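Local atomic coordinates of Phi class glutathione transferase GSTF1 (Populus tremula x Populus tremuloides, PDB entry 4RI6), a protein that probably conjugates glutathione to electrophilic compounds, displacing a halide where there is one, and so serves in detoxification as a Phi class glutathione transferase. Residues I24-P29 / K86-T91; F30-I35 / L209-N214; D116-L121 / G173-N178; D160-A165 / T197-R202. One frame throughout, in Å; residues are numbered along the deposited sequence.

Contact 1 joins the thioredoxin-like domain to the interdomain loop, contact 2 to the C-terminal helix, and contacts 3 and 4 lie within the helical domain. Contacts 1 and 4 adjoin, with centres 13 Å apart. They are joined by Ser87 OG to Glu161 OE2 at 2.5 Å and Leu88 O to Phe164 N at 2.7 Å, both probable hydrogen bonds. Helix 203-214 serves contact 2 and also reaches contact 3, where Arg212 packs on Tyr175. Contacts 3 and 4 share helix 164-179. Contacts 2 and 3 lie nearer the ligand: bound glutathione is about 7 Å from the side chain of Tyr175 and about 12 Å from that of Leu32. Contacts 1 and 4 lie away from the site.

Contact 1 of 4, residues I24-P29 / K86-T91; sequences IEKDVP and KSLYGT. Unlike the reference sequence in segment 86-91: Lys86 (reference Arg).
The end of helix 14-25, in the thioredoxin-like domain, meets the loop leading to helix 93-122 where Glu25 and Lys26 touch Leu88 and Lys86. Leu88 supplies most of the loop's side. Its CG is anti to the backbone N (chi1 -176°), and this carries CD2 across to the helix end. There CD2 lies 3.9 Å from Glu25 CB and 4.1 Å from Lys26 CD. One methyl thus packs on the aliphatic parts of two charged residues.

The lysine chain is bent at chi2 and chi3. Its ammonium group passes beside the loop backbone, with NZ 3.9 Å from Lys86 CA. It does not bond to that segment. NZ instead donates to Lys83 O and Asn85 O, earlier in the same loop. Glu25 OE2 takes Arg202 in a salt bridge and Ser204 in a hydrogen bond, while OE1 accepts from Asn85 ND2 in the loop. No hydrogen bond joins the two segments directly; their mutual contact is dispersive.

Asp27 ends the helix with positive phi in a Schellman motif, and Asp27 N bonds Ile24 O at 3.1 Å. The chain then turns off towards strand 30-33. Lys26 and Leu88 also rest on helix 69-79, through Ile76 and Cys77. Leu88 and Glu25 touch Phe162 of the C-terminal domain, and Ile24 packs on helix 203-214. The contact therefore sits where the two domains and their linker meet.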
loop_
_atom_site.group_PDB
_atom_site.type_symbol
_atom_site.label_atom_id
_atom_site.label_comp_id
_atom_site.label_asym_id
_atom_site.label_seq_id
_atom_site.Cartn_x
_atom_site.Cartn_y
_atom_site.Cartn_z
ATOM N N ILE A 24 -6.962 -19.529 1.822
ATOM C CA ILE A 24 -6.733 -20.916 1.431
ATOM C C ILE A 24 -5.311 -21.360 1.808
ATOM O O ILE A 24 -5.127 -22.446 2.355
ATOM C CB ILE A 24 -6.983 -21.106 -0.067
ATOM C CG1 ILE A 24 -8.474 -20.921 -0.371
ATOM C CG2 ILE A 24 -6.539 -22.493 -0.503
ATOM C CD1 ILE A 24 -8.799 -20.716 -1.845
ATOM N N GLU A 25 -4.319 -20.507 1.554
ATOM C CA GLU A 25 -2.964 -20.762 2.020
ATOM C C GLU A 25 -2.923 -20.959 3.521
ATOM O O GLU A 25 -2.173 -21.800 4.021
ATOM C CB GLU A 25 -2.037 -19.606 1.635
ATOM C CG GLU A 25 -1.691 -19.547 0.147
ATOM C CD GLU A 25 -0.603 -20.535 -0.290
ATOM O OE1 GLU A 25 0.208 -20.975 0.553
ATOM O OE2 GLU A 25 -0.553 -20.851 -1.497
ATOM N N LYS A 26 -3.719 -20.173 4.245
ATOM C CA LYS A 26 -3.703 -20.248 5.701
ATOM C C LYS A 26 -4.651 -21.294 6.269
ATOM O O LYS A 26 -4.745 -21.420 7.488
ATOM C CB LYS A 26 -4.032 -18.879 6.302
ATOM C CG LYS A 26 -2.965 -17.849 5.983
ATOM C CD LYS A 26 -1.580 -18.238 6.499
ATOM C CE LYS A 26 -1.555 -18.534 7.993
ATOM N NZ LYS A 26 -0.176 -18.794 8.510
ATOM N N ASP A 27 -5.333 -22.039 5.395
ATOM C CA ASP A 27 -6.235 -23.112 5.810
ATOM C C ASP A 27 -7.349 -22.560 6.698
ATOM O O ASP A 27 -7.758 -23.201 7.653
ATOM C CB ASP A 27 -5.430 -24.202 6.542
ATOM C CG ASP A 27 -6.242 -25.448 6.841
ATOM O OD1 ASP A 27 -7.200 -25.741 6.093
ATOM O OD2 ASP A 27 -5.914 -26.125 7.847
ATOM N N VAL A 28 -7.810 -21.348 6.402
ATOM C CA VAL A 28 -8.859 -20.726 7.195
ATOM C C VAL A 28 -10.201 -20.916 6.520
ATOM O O VAL A 28 -10.403 -20.435 5.407
ATOM C CB VAL A 28 -8.602 -19.239 7.396
ATOM C CG1 VAL A 28 -9.738 -18.605 8.186
ATOM C CG2 VAL A 28 -7.283 -19.051 8.109
ATOM N N PRO A 29 -11.127 -21.619 7.186
ATOM C CA PRO A 29 -12.439 -21.743 6.555
ATOM C C PRO A 29 -13.140 -20.406 6.492
ATOM O O PRO A 29 -12.929 -19.573 7.369
ATOM C CB PRO A 29 -13.187 -22.712 7.475
ATOM C CG PRO A 29 -12.111 -23.419 8.274
ATOM C CD PRO A 29 -11.044 -22.376 8.445
ATOM N N LYS A 86 2.698 -21.534 7.382
ATOM C CA LYS A 86 3.191 -20.703 8.475
ATOM C C LYS A 86 4.113 -19.580 8.008
ATOM O O LYS A 86 4.220 -18.547 8.673
ATOM C CB LYS A 86 3.930 -21.555 9.502
ATOM C CG LYS A 86 3.074 -22.655 10.095
ATOM C CD LYS A 86 3.689 -23.227 11.349
ATOM C CE LYS A 86 2.921 -24.436 11.832
ATOM N NZ LYS A 86 3.412 -24.903 13.154
ATOM N N SER A 87 4.787 -19.772 6.879
ATOM C CA SER A 87 5.806 -18.824 6.448
ATOM C C SER A 87 5.273 -17.757 5.498
ATOM O O SER A 87 6.054 -16.949 4.999
ATOM C CB SER A 87 6.955 -19.552 5.756
ATOM O OG SER A 87 6.587 -19.894 4.429
ATOM N N LEU A 88 3.963 -17.734 5.253
ATOM C CA LEU A 88 3.423 -16.903 4.170
ATOM C C LEU A 88 3.822 -15.433 4.313
ATOM O O LEU A 88 4.139 -14.773 3.319
ATOM C CB LEU A 88 1.896 -17.040 4.094
ATOM C CG LEU A 88 1.204 -16.302 2.938
ATOM C CD1 LEU A 88 1.663 -16.818 1.561
ATOM C CD2 LEU A 88 -0.306 -16.418 3.056
ATOM N N TYR A 89 3.812 -14.925 5.542
ATOM C CA TYR A 89 4.222 -13.541 5.804
ATOM C C TYR A 89 5.369 -13.556 6.815
ATOM O O TYR A 89 5.471 -12.704 7.704
ATOM C CB TYR A 89 3.032 -12.704 6.293
ATOM C CG TYR A 89 2.938 -11.298 5.701
ATOM C CD1 TYR A 89 4.016 -10.419 5.728
ATOM C CD2 TYR A 89 1.751 -10.849 5.131
ATOM C CE1 TYR A 89 3.911 -9.141 5.201
ATOM C CE2 TYR A 89 1.645 -9.586 4.586
ATOM C CZ TYR A 89 2.712 -8.727 4.633
ATOM O OH TYR A 89 2.562 -7.462 4.103
ATOM N N GLY A 90 6.250 -14.537 6.646
ATOM C CA GLY A 90 7.402 -14.706 7.514
ATOM C C GLY A 90 7.067 -15.344 8.849
ATOM O O GLY A 90 5.912 -15.674 9.124
ATOM N N THR A 91 8.088 -15.499 9.688
ATOM C CA THR A 91 7.921 -16.119 11.000
ATOM C C THR A 91 8.548 -15.308 12.115
ATOM O O THR A 91 8.555 -15.735 13.269
ATOM C CB THR A 91 8.547 -17.508 11.031
ATOM O OG1 THR A 91 9.959 -17.382 10.802
ATOM C CG2 THR A 91 7.921 -18.388 9.964
#

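Contact 2 of 4, residues F30-I35 / L209-N214; sequences FHLIPI and LEMRKN. Unlike the reference sequence in segment 30-35: Ile33 (reference Val).
The Phe30 ring is met at its edge, in its own plane, by the methyl CE of Met211. CE lies 3.9 Å from Phe30 CZ and 4.0 Å from Phe30 CE1. The methyl therefore faces the rim of the ring and does not stack on it. The ring also touches Val5 of the neighbouring strand and Leu20 and Leu23 of helix 14-25.

Phe30 and Met211 approach from opposite directions. Phe30 holds CG between the backbone N and the carbonyl carbon (chi1 62°), and the ring reaches out from edge strand 30-33. Met211 runs extended as far as SD and then bends at chi3 (69°). This turn brings CE between the phenylalanine and Leu32, whose CD2 is 4.0 Å away. Phe30 and Leu32, two residues apart on the strand, point to the same side. One thioether methyl thus serves both.

On helix 203-214, Asn214 ND2 donates to Glu210 OE2 at 2.8 Å, one turn back. The bond is bent, and the donor stands out of the carboxylate plane. Arg212 reaches Ser17 OG and Pro11 O, so the same helix has polar ties to the N-terminal domain.

Between the strand and the helix the contact itself is wholly apolar. It is small and lies at the surface. With no directional bond across it, its strength rests on the fit of a flexible methionine end against two hydrocarbon side chains.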
loop_
_atom_site.group_PDB
_atom_site.type_symbol
_atom_site.label_atom_id
_atom_site.label_comp_id
_atom_site.label_asym_id
_atom_site.label_seq_id
_atom_site.Cartn_x
_atom_site.Cartn_y
_atom_site.Cartn_z
ATOM N N PHE A 30 -13.953 -20.203 5.464
ATOM C CA PHE A 30 -14.601 -18.924 5.273
ATOM C C PHE A 30 -15.957 -19.119 4.618
ATOM O O PHE A 30 -16.242 -20.165 4.033
ATOM C CB PHE A 30 -13.726 -17.975 4.429
ATOM C CG PHE A 30 -13.464 -18.478 3.038
ATOM C CD1 PHE A 30 -14.354 -18.205 2.012
ATOM C CD2 PHE A 30 -12.335 -19.219 2.764
ATOM C CE1 PHE A 30 -14.128 -18.677 0.733
ATOM C CE2 PHE A 30 -12.095 -19.686 1.494
ATOM C CZ PHE A 30 -12.996 -19.415 0.476
ATOM N N HIS A 31 -16.794 -18.101 4.761
ATOM C CA HIS A 31 -18.069 -18.003 4.079
ATOM C C HIS A 31 -18.031 -16.758 3.216
ATOM O O HIS A 31 -17.723 -15.678 3.699
ATOM C CB HIS A 31 -19.222 -17.945 5.089
ATOM C CG HIS A 31 -20.559 -17.678 4.474
ATOM N ND1 HIS A 31 -21.145 -18.534 3.564
ATOM C CD2 HIS A 31 -21.440 -16.665 4.658
ATOM C CE1 HIS A 31 -22.320 -18.051 3.201
ATOM N NE2 HIS A 31 -22.525 -16.919 3.852
ATOM N N LEU A 32 -18.331 -16.916 1.938
ATOM C CA LEU A 32 -18.238 -15.830 0.975
ATOM C C LEU A 32 -19.611 -15.301 0.612
ATOM O O LEU A 32 -20.468 -16.050 0.088
ATOM C CB LEU A 32 -17.511 -16.303 -0.290
ATOM C CG LEU A 32 -17.182 -15.250 -1.356
ATOM C CD1 LEU A 32 -16.191 -14.185 -0.872
ATOM C CD2 LEU A 32 -16.668 -15.948 -2.612
ATOM N N ILE A 33 -19.811 -14.016 0.904
ATOM C CA ILE A 33 -21.071 -13.332 0.642
ATOM C C ILE A 33 -20.992 -12.559 -0.662
ATOM O O ILE A 33 -20.175 -11.643 -0.805
ATOM C CB ILE A 33 -21.449 -12.376 1.807
ATOM C CG1 ILE A 33 -21.855 -13.184 3.037
ATOM C CG2 ILE A 33 -22.618 -11.462 1.420
ATOM C CD1 ILE A 33 -22.042 -12.340 4.284
ATOM N N PRO A 34 -21.867 -12.897 -1.625
ATOM C CA PRO A 34 -21.773 -12.267 -2.944
ATOM C C PRO A 34 -22.149 -10.790 -2.942
ATOM O O PRO A 34 -23.067 -10.370 -2.233
ATOM C CB PRO A 34 -22.769 -13.075 -3.785
ATOM C CG PRO A 34 -23.799 -13.487 -2.797
ATOM C CD PRO A 34 -23.050 -13.774 -1.525
ATOM N N ILE A 35 -21.396 -10.018 -3.723
ATOM C CA ILE A 35 -21.706 -8.620 -4.028
ATOM C C ILE A 35 -21.563 -8.397 -5.541
ATOM O O ILE A 35 -20.449 -8.527 -6.066
ATOM C CB ILE A 35 -20.744 -7.642 -3.287
ATOM C CG1 ILE A 35 -20.733 -7.880 -1.769
ATOM C CG2 ILE A 35 -21.090 -6.215 -3.622
ATOM C CD1 ILE A 35 -21.974 -7.411 -1.034
ATOM N N LEU A 209 -9.243 -19.538 -8.969
ATOM C CA LEU A 209 -9.704 -19.445 -10.349
ATOM C C LEU A 209 -10.905 -20.356 -10.603
ATOM O O LEU A 209 -11.826 -20.002 -11.346
ATOM C CB LEU A 209 -8.581 -19.793 -11.313
ATOM C CG LEU A 209 -7.419 -18.819 -11.347
ATOM C CD1 LEU A 209 -6.386 -19.324 -12.316
ATOM C CD2 LEU A 209 -7.869 -17.424 -11.742
ATOM N N GLU A 210 -10.927 -21.522 -9.984
ATOM C CA GLU A 210 -12.080 -22.388 -10.193
ATOM C C GLU A 210 -13.309 -21.809 -9.489
ATOM O O GLU A 210 -14.421 -21.886 -10.018
ATOM C CB GLU A 210 -11.804 -23.812 -9.712
ATOM C CG GLU A 210 -12.936 -24.817 -10.033
ATOM C CD GLU A 210 -13.217 -25.021 -11.539
ATOM O OE1 GLU A 210 -12.343 -24.732 -12.398
ATOM O OE2 GLU A 210 -14.336 -25.487 -11.862
ATOM N N MET A 211 -13.110 -21.202 -8.322
ATOM C CA MET A 211 -14.233 -20.578 -7.620
ATOM C C MET A 211 -14.850 -19.537 -8.526
ATOM O O MET A 211 -16.071 -19.407 -8.608
ATOM C CB MET A 211 -13.817 -19.915 -6.313
ATOM C CG MET A 211 -13.455 -20.857 -5.188
ATOM S SD MET A 211 -12.823 -19.954 -3.760
ATOM C CE MET A 211 -14.315 -19.126 -3.224
ATOM N N ARG A 212 -13.987 -18.809 -9.217
ATOM C CA ARG A 212 -14.415 -17.730 -10.074
ATOM C C ARG A 212 -15.146 -18.265 -11.292
ATOM O O ARG A 212 -16.196 -17.748 -11.695
ATOM C CB ARG A 212 -13.190 -16.902 -10.473
ATOM C CG ARG A 212 -13.495 -15.611 -11.136
ATOM C CD ARG A 212 -12.250 -15.063 -11.765
ATOM N NE ARG A 212 -11.317 -14.507 -10.792
ATOM C CZ ARG A 212 -10.084 -14.149 -11.111
ATOM N NH1 ARG A 212 -9.657 -14.331 -12.357
ATOM N NH2 ARG A 212 -9.281 -13.628 -10.196
ATOM N N LYS A 213 -14.605 -19.333 -11.864
ATOM C CA LYS A 213 -15.182 -19.899 -13.064
ATOM C C LYS A 213 -16.591 -20.399 -12.788
ATOM O O LYS A 213 -17.447 -20.331 -13.669
ATOM C CB LYS A 213 -14.302 -21.029 -13.602
ATOM C CG LYS A 213 -14.601 -21.391 -15.041
ATOM C CD LYS A 213 -13.471 -22.195 -15.635
ATOM C CE LYS A 213 -13.853 -22.755 -17.006
ATOM N NZ LYS A 213 -12.830 -23.709 -17.505
ATOM N N ASN A 214 -16.824 -20.862 -11.559
ATOM C CA ASN A 214 -18.109 -21.448 -11.157
ATOM C C ASN A 214 -19.057 -20.478 -10.457
ATOM O O ASN A 214 -20.233 -20.783 -10.257
ATOM C CB ASN A 214 -17.863 -22.641 -10.236
ATOM C CG ASN A 214 -17.071 -23.741 -10.908
ATOM O OD1 ASN A 214 -17.160 -23.935 -12.122
ATOM N ND2 ASN A 214 -16.296 -24.477 -10.121
#

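Contact 3 of 4, residues D116-L121 / G173-N178; sequences DLVHDL and GDYLVN
Val118 stands across the Tyr175 side chain at about a right angle and meets Leu176 more obliquely. With CG1 anti to the backbone N (chi1 169°), one methyl turns to the ring and CG2 to Leu176. CG2 lies 3.9 Å from Tyr175 CB and 3.9 Å from Leu176 CG. CG1 is 4.0 Å from Tyr175 CD2. Beside them Leu176 sends CD2 to the backbone end of the Leu117 side chain, 3.9 Å from CB. With an alanine in place of Val118 both methyls go, and a gap would probably open beside Tyr175 CB and Leu176 CG.

The ring is held at its far end too: Tyr175 OH bonds Leu12 O in the N-terminal domain, and Phe123 meets the ring edge-to-face. The side chain of Tyr175 is about 7 Å from bound glutathione.

The axes of segments 116-121 and 173-178 come within 9.6 Å and cross at 53°. This is apolar packing of helices 93-122 and 164-179 in the core of the all-helical C-terminal domain of glutathione transferases.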
loop_
_atom_site.group_PDB
_atom_site.type_symbol
_atom_site.label_atom_id
_atom_site.label_comp_id
_atom_site.label_asym_id
_atom_site.label_seq_id
_atom_site.Cartn_x
_atom_site.Cartn_y
_atom_site.Cartn_z
ATOM N N ASP A 116 -4.733 -0.689 -13.488
ATOM C CA ASP A 116 -5.391 0.185 -14.455
ATOM C C ASP A 116 -5.542 -0.507 -15.809
ATOM O O ASP A 116 -6.546 -0.320 -16.491
ATOM C CB ASP A 116 -4.621 1.495 -14.629
ATOM C CG ASP A 116 -4.705 2.388 -13.420
ATOM O OD1 ASP A 116 -5.546 2.129 -12.527
ATOM O OD2 ASP A 116 -3.919 3.360 -13.371
ATOM N N LEU A 117 -4.521 -1.265 -16.216
ATOM C CA LEU A 117 -4.631 -2.065 -17.431
ATOM C C LEU A 117 -5.769 -3.086 -17.313
ATOM O O LEU A 117 -6.599 -3.199 -18.213
ATOM C CB LEU A 117 -3.303 -2.769 -17.724
ATOM C CG LEU A 117 -2.179 -1.901 -18.283
ATOM C CD1 LEU A 117 -0.867 -2.690 -18.236
ATOM C CD2 LEU A 117 -2.511 -1.462 -19.711
ATOM N N VAL A 118 -5.806 -3.825 -16.212
ATOM C CA VAL A 118 -6.873 -4.807 -16.010
ATOM C C VAL A 118 -8.234 -4.137 -16.086
ATOM O O VAL A 118 -9.156 -4.654 -16.743
ATOM C CB VAL A 118 -6.709 -5.556 -14.669
ATOM C CG1 VAL A 118 -7.959 -6.374 -14.335
ATOM C CG2 VAL A 118 -5.492 -6.446 -14.727
ATOM N N HIS A 119 -8.375 -2.987 -15.434
ATOM C CA HIS A 119 -9.656 -2.314 -15.442
ATOM C C HIS A 119 -10.039 -1.843 -16.845
ATOM O O HIS A 119 -11.142 -2.102 -17.311
ATOM C CB HIS A 119 -9.677 -1.123 -14.489
ATOM C CG HIS A 119 -10.996 -0.438 -14.492
ATOM N ND1 HIS A 119 -11.260 0.663 -15.271
ATOM C CD2 HIS A 119 -12.167 -0.787 -13.916
ATOM C CE1 HIS A 119 -12.521 1.016 -15.110
ATOM N NE2 HIS A 119 -13.096 0.146 -14.299
ATOM N N ASP A 120 -9.125 -1.178 -17.541
ATOM C CA ASP A 120 -9.480 -0.594 -18.827
ATOM C C ASP A 120 -9.754 -1.656 -19.880
ATOM O O ASP A 120 -10.606 -1.461 -20.741
ATOM C CB ASP A 120 -8.387 0.349 -19.300
ATOM C CG ASP A 120 -8.317 1.616 -18.463
ATOM O OD1 ASP A 120 -9.269 1.888 -17.688
ATOM O OD2 ASP A 120 -7.318 2.349 -18.574
ATOM N N LEU A 121 -9.046 -2.782 -19.796
ATOM C CA LEU A 121 -9.184 -3.835 -20.792
ATOM C C LEU A 121 -10.283 -4.848 -20.518
ATOM O O LEU A 121 -10.767 -5.473 -21.460
ATOM C CB LEU A 121 -7.870 -4.602 -20.944
ATOM C CG LEU A 121 -6.697 -3.789 -21.463
ATOM C CD1 LEU A 121 -5.423 -4.562 -21.289
ATOM C CD2 LEU A 121 -6.931 -3.474 -22.922
ATOM N N GLY A 173 -1.736 -9.959 -12.258
ATOM C CA GLY A 173 -0.905 -10.717 -13.168
ATOM C C GLY A 173 -1.709 -11.727 -13.961
ATOM O O GLY A 173 -1.557 -11.845 -15.183
ATOM N N ASP A 174 -2.606 -12.439 -13.286
ATOM C CA ASP A 174 -3.309 -13.534 -13.939
ATOM C C ASP A 174 -4.264 -12.974 -14.983
ATOM O O ASP A 174 -4.397 -13.532 -16.073
ATOM C CB ASP A 174 -4.064 -14.403 -12.912
ATOM C CG ASP A 174 -4.433 -15.787 -13.467
ATOM O OD1 ASP A 174 -5.404 -15.860 -14.226
ATOM O OD2 ASP A 174 -3.744 -16.795 -13.181
ATOM N N TYR A 175 -4.915 -11.852 -14.680
ATOM C CA TYR A 175 -5.811 -11.282 -15.675
ATOM C C TYR A 175 -5.024 -10.807 -16.895
ATOM O O TYR A 175 -5.452 -11.013 -18.032
ATOM C CB TYR A 175 -6.624 -10.129 -15.086
ATOM C CG TYR A 175 -7.959 -10.521 -14.471
ATOM C CD1 TYR A 175 -8.931 -11.170 -15.209
ATOM C CD2 TYR A 175 -8.255 -10.191 -13.153
ATOM C CE1 TYR A 175 -10.154 -11.501 -14.633
ATOM C CE2 TYR A 175 -9.470 -10.516 -12.575
ATOM C CZ TYR A 175 -10.421 -11.169 -13.330
ATOM O OH TYR A 175 -11.650 -11.503 -12.799
ATOM N N LEU A 176 -3.878 -10.174 -16.679
ATOM C CA LEU A 176 -3.094 -9.709 -17.817
ATOM C C LEU A 176 -2.589 -10.889 -18.647
ATOM O O LEU A 176 -2.693 -10.872 -19.873
ATOM C CB LEU A 176 -1.918 -8.836 -17.356
ATOM C CG LEU A 176 -2.375 -7.491 -16.781
ATOM C CD1 LEU A 176 -1.205 -6.724 -16.208
ATOM C CD2 LEU A 176 -3.122 -6.649 -17.846
ATOM N N VAL A 177 -2.063 -11.920 -17.992
ATOM C CA VAL A 177 -1.487 -13.050 -18.729
ATOM C C VAL A 177 -2.545 -13.850 -19.486
ATOM O O VAL A 177 -2.319 -14.261 -20.623
ATOM C CB VAL A 177 -0.690 -13.989 -17.781
ATOM C CG1 VAL A 177 -0.261 -15.259 -18.474
ATOM C CG2 VAL A 177 0.548 -13.280 -17.273
ATOM N N ASN A 178 -3.696 -14.079 -18.862
ATOM C CA ASN A 178 -4.638 -15.066 -19.385
ATOM C C ASN A 178 -5.866 -14.479 -20.041
ATOM O O ASN A 178 -6.600 -15.202 -20.718
ATOM C CB ASN A 178 -5.073 -16.001 -18.269
ATOM C CG ASN A 178 -3.929 -16.790 -17.714
ATOM O OD1 ASN A 178 -3.652 -16.738 -16.520
ATOM N ND2 ASN A 178 -3.233 -17.504 -18.579
#

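Contact 4 of 4, residues D160-A165 / T197-R202; sequences DEFSFA and TEISNR
Phe162 swings its ring out with CG opposite the backbone N (chi1 180°), and Arg202 folds at chi3 (70°) to lay its chain over one face of that ring. Arg202 CD sits 3.3 Å from the ring centroid, almost on the normal, as a CH-pi contact. The guanidinium continues flat along the same face, its plane 6° from the ring's. CZ is 3.8 Å from the centroid, a cation-pi contact displaced from the centre.

Ser163, the next residue, is the N-cap of helix 164-179. Its OG accepts from Ala165 N at 3.0 Å, while Asp166 OD2 accepts from Ser163 N; the Ser-x-x-Asp pattern is consistent with the N-capping box known at this helix in glutathione transferases. Phe162 precedes the cap and touches Leu167, which makes a hydrophobic staple.

An alanine at Phe162 would take away the aromatic face, and the guanidinium would probably be freer to turn, with its salt bridge to Glu25 less firmly set. At the ring edge, in its plane, Ile199 CG2 approaches Phe162 CD1 to 3.7 Å.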
loop_
_atom_site.group_PDB
_atom_site.type_symbol
_atom_site.label_atom_id
_atom_site.label_comp_id
_atom_site.label_asym_id
_atom_site.label_seq_id
_atom_site.Cartn_x
_atom_site.Cartn_y
_atom_site.Cartn_z
ATOM N N ASP A 160 13.700 -17.284 -0.877
ATOM C CA ASP A 160 13.702 -18.667 -1.373
ATOM C C ASP A 160 12.367 -19.370 -1.152
ATOM O O ASP A 160 12.220 -20.557 -1.420
ATOM C CB ASP A 160 14.848 -19.478 -0.728
ATOM C CG ASP A 160 14.769 -19.539 0.777
ATOM O OD1 ASP A 160 13.761 -19.094 1.345
ATOM O OD2 ASP A 160 15.724 -20.048 1.402
ATOM N N GLU A 161 11.375 -18.620 -0.689
ATOM C CA GLU A 161 10.109 -19.190 -0.282
ATOM C C GLU A 161 8.965 -18.322 -0.798
ATOM O O GLU A 161 9.057 -17.108 -0.742
ATOM C CB GLU A 161 10.071 -19.272 1.247
ATOM C CG GLU A 161 9.233 -20.384 1.820
ATOM C CD GLU A 161 9.428 -20.548 3.331
ATOM O OE1 GLU A 161 10.374 -19.951 3.905
ATOM O OE2 GLU A 161 8.628 -21.283 3.948
ATOM N N PHE A 162 7.917 -18.944 -1.323
ATOM C CA PHE A 162 6.687 -18.226 -1.685
ATOM C C PHE A 162 6.233 -17.389 -0.501
ATOM O O PHE A 162 6.236 -17.865 0.631
ATOM C CB PHE A 162 5.584 -19.204 -2.108
ATOM C CG PHE A 162 4.275 -18.546 -2.498
ATOM C CD1 PHE A 162 4.117 -17.960 -3.740
ATOM C CD2 PHE A 162 3.184 -18.582 -1.641
ATOM C CE1 PHE A 162 2.912 -17.384 -4.109
ATOM C CE2 PHE A 162 1.976 -18.005 -2.000
ATOM C CZ PHE A 162 1.839 -17.406 -3.237
ATOM N N SER A 163 5.845 -16.146 -0.755
ATOM C CA SER A 163 5.367 -15.291 0.322
ATOM C C SER A 163 4.155 -14.515 -0.106
ATOM O O SER A 163 3.764 -14.534 -1.279
ATOM C CB SER A 163 6.447 -14.308 0.775
ATOM O OG SER A 163 6.555 -13.211 -0.106
ATOM N N PHE A 164 3.581 -13.787 0.845
ATOM C CA PHE A 164 2.482 -12.906 0.516
ATOM C C PHE A 164 2.868 -11.888 -0.560
ATOM O O PHE A 164 2.017 -11.431 -1.326
ATOM C CB PHE A 164 1.967 -12.176 1.771
ATOM C CG PHE A 164 0.743 -11.379 1.499
ATOM C CD1 PHE A 164 -0.456 -12.021 1.265
ATOM C CD2 PHE A 164 0.792 -10.002 1.371
ATOM C CE1 PHE A 164 -1.571 -11.325 0.945
ATOM C CE2 PHE A 164 -0.343 -9.297 1.061
ATOM C CZ PHE A 164 -1.525 -9.961 0.854
ATOM N N ALA A 165 4.144 -11.521 -0.630
ATOM C CA ALA A 165 4.571 -10.600 -1.679
ATOM C C ALA A 165 4.261 -11.176 -3.049
ATOM O O ALA A 165 3.738 -10.477 -3.911
ATOM C CB ALA A 165 6.031 -10.281 -1.561
ATOM N N THR A 197 5.120 -18.742 -13.560
ATOM C CA THR A 197 4.725 -20.130 -13.704
ATOM C C THR A 197 4.638 -20.785 -12.336
ATOM O O THR A 197 3.672 -21.473 -12.041
ATOM C CB THR A 197 5.712 -20.880 -14.604
ATOM O OG1 THR A 197 5.731 -20.274 -15.901
ATOM C CG2 THR A 197 5.309 -22.306 -14.768
ATOM N N GLU A 198 5.627 -20.558 -11.477
ATOM C CA GLU A 198 5.595 -21.197 -10.165
ATOM C C GLU A 198 4.445 -20.708 -9.318
ATOM O O GLU A 198 3.765 -21.497 -8.685
ATOM C CB GLU A 198 6.899 -20.978 -9.394
ATOM C CG GLU A 198 8.124 -21.614 -10.030
ATOM C CD GLU A 198 9.078 -22.137 -8.986
ATOM O OE1 GLU A 198 10.227 -21.639 -8.895
ATOM O OE2 GLU A 198 8.678 -23.075 -8.251
ATOM N N ILE A 199 4.213 -19.405 -9.284
ATOM C CA ILE A 199 3.225 -18.909 -8.338
ATOM C C ILE A 199 1.796 -19.124 -8.847
ATOM O O ILE A 199 0.895 -19.395 -8.043
ATOM C CB ILE A 199 3.473 -17.418 -7.964
ATOM C CG1 ILE A 199 3.297 -16.450 -9.137
ATOM C CG2 ILE A 199 4.843 -17.294 -7.333
ATOM C CD1 ILE A 199 3.326 -14.951 -8.702
ATOM N N SER A 200 1.582 -19.078 -10.164
ATOM C CA SER A 200 0.219 -19.185 -10.692
ATOM C C SER A 200 -0.278 -20.619 -10.714
ATOM O O SER A 200 -1.473 -20.859 -10.882
ATOM C CB SER A 200 0.125 -18.592 -12.097
ATOM O OG SER A 200 0.883 -19.320 -13.050
ATOM N N ASN A 201 0.637 -21.568 -10.543
ATOM C CA ASN A 201 0.247 -22.973 -10.471
ATOM C C ASN A 201 0.153 -23.546 -9.051
ATOM O O ASN A 201 -0.063 -24.752 -8.880
ATOM C CB ASN A 201 1.208 -23.819 -11.328
ATOM C CG ASN A 201 0.876 -23.721 -12.792
ATOM O OD1 ASN A 201 -0.091 -24.331 -13.268
ATOM N ND2 ASN A 201 1.623 -22.903 -13.506
ATOM N N ARG A 202 0.237 -22.691 -8.039
ATOM C CA ARG A 202 -0.077 -23.127 -6.685
ATOM C C ARG A 202 -1.536 -23.568 -6.597
ATOM O O ARG A 202 -2.406 -22.982 -7.238
ATOM C CB ARG A 202 0.194 -22.012 -5.692
ATOM C CG ARG A 202 1.647 -21.649 -5.646
ATOM C CD ARG A 202 1.892 -20.596 -4.593
ATOM N NE ARG A 202 1.730 -21.082 -3.222
ATOM C CZ ARG A 202 2.675 -21.706 -2.531
ATOM N NH1 ARG A 202 3.834 -21.995 -3.109
ATOM N NH2 ARG A 202 2.459 -22.057 -1.273
#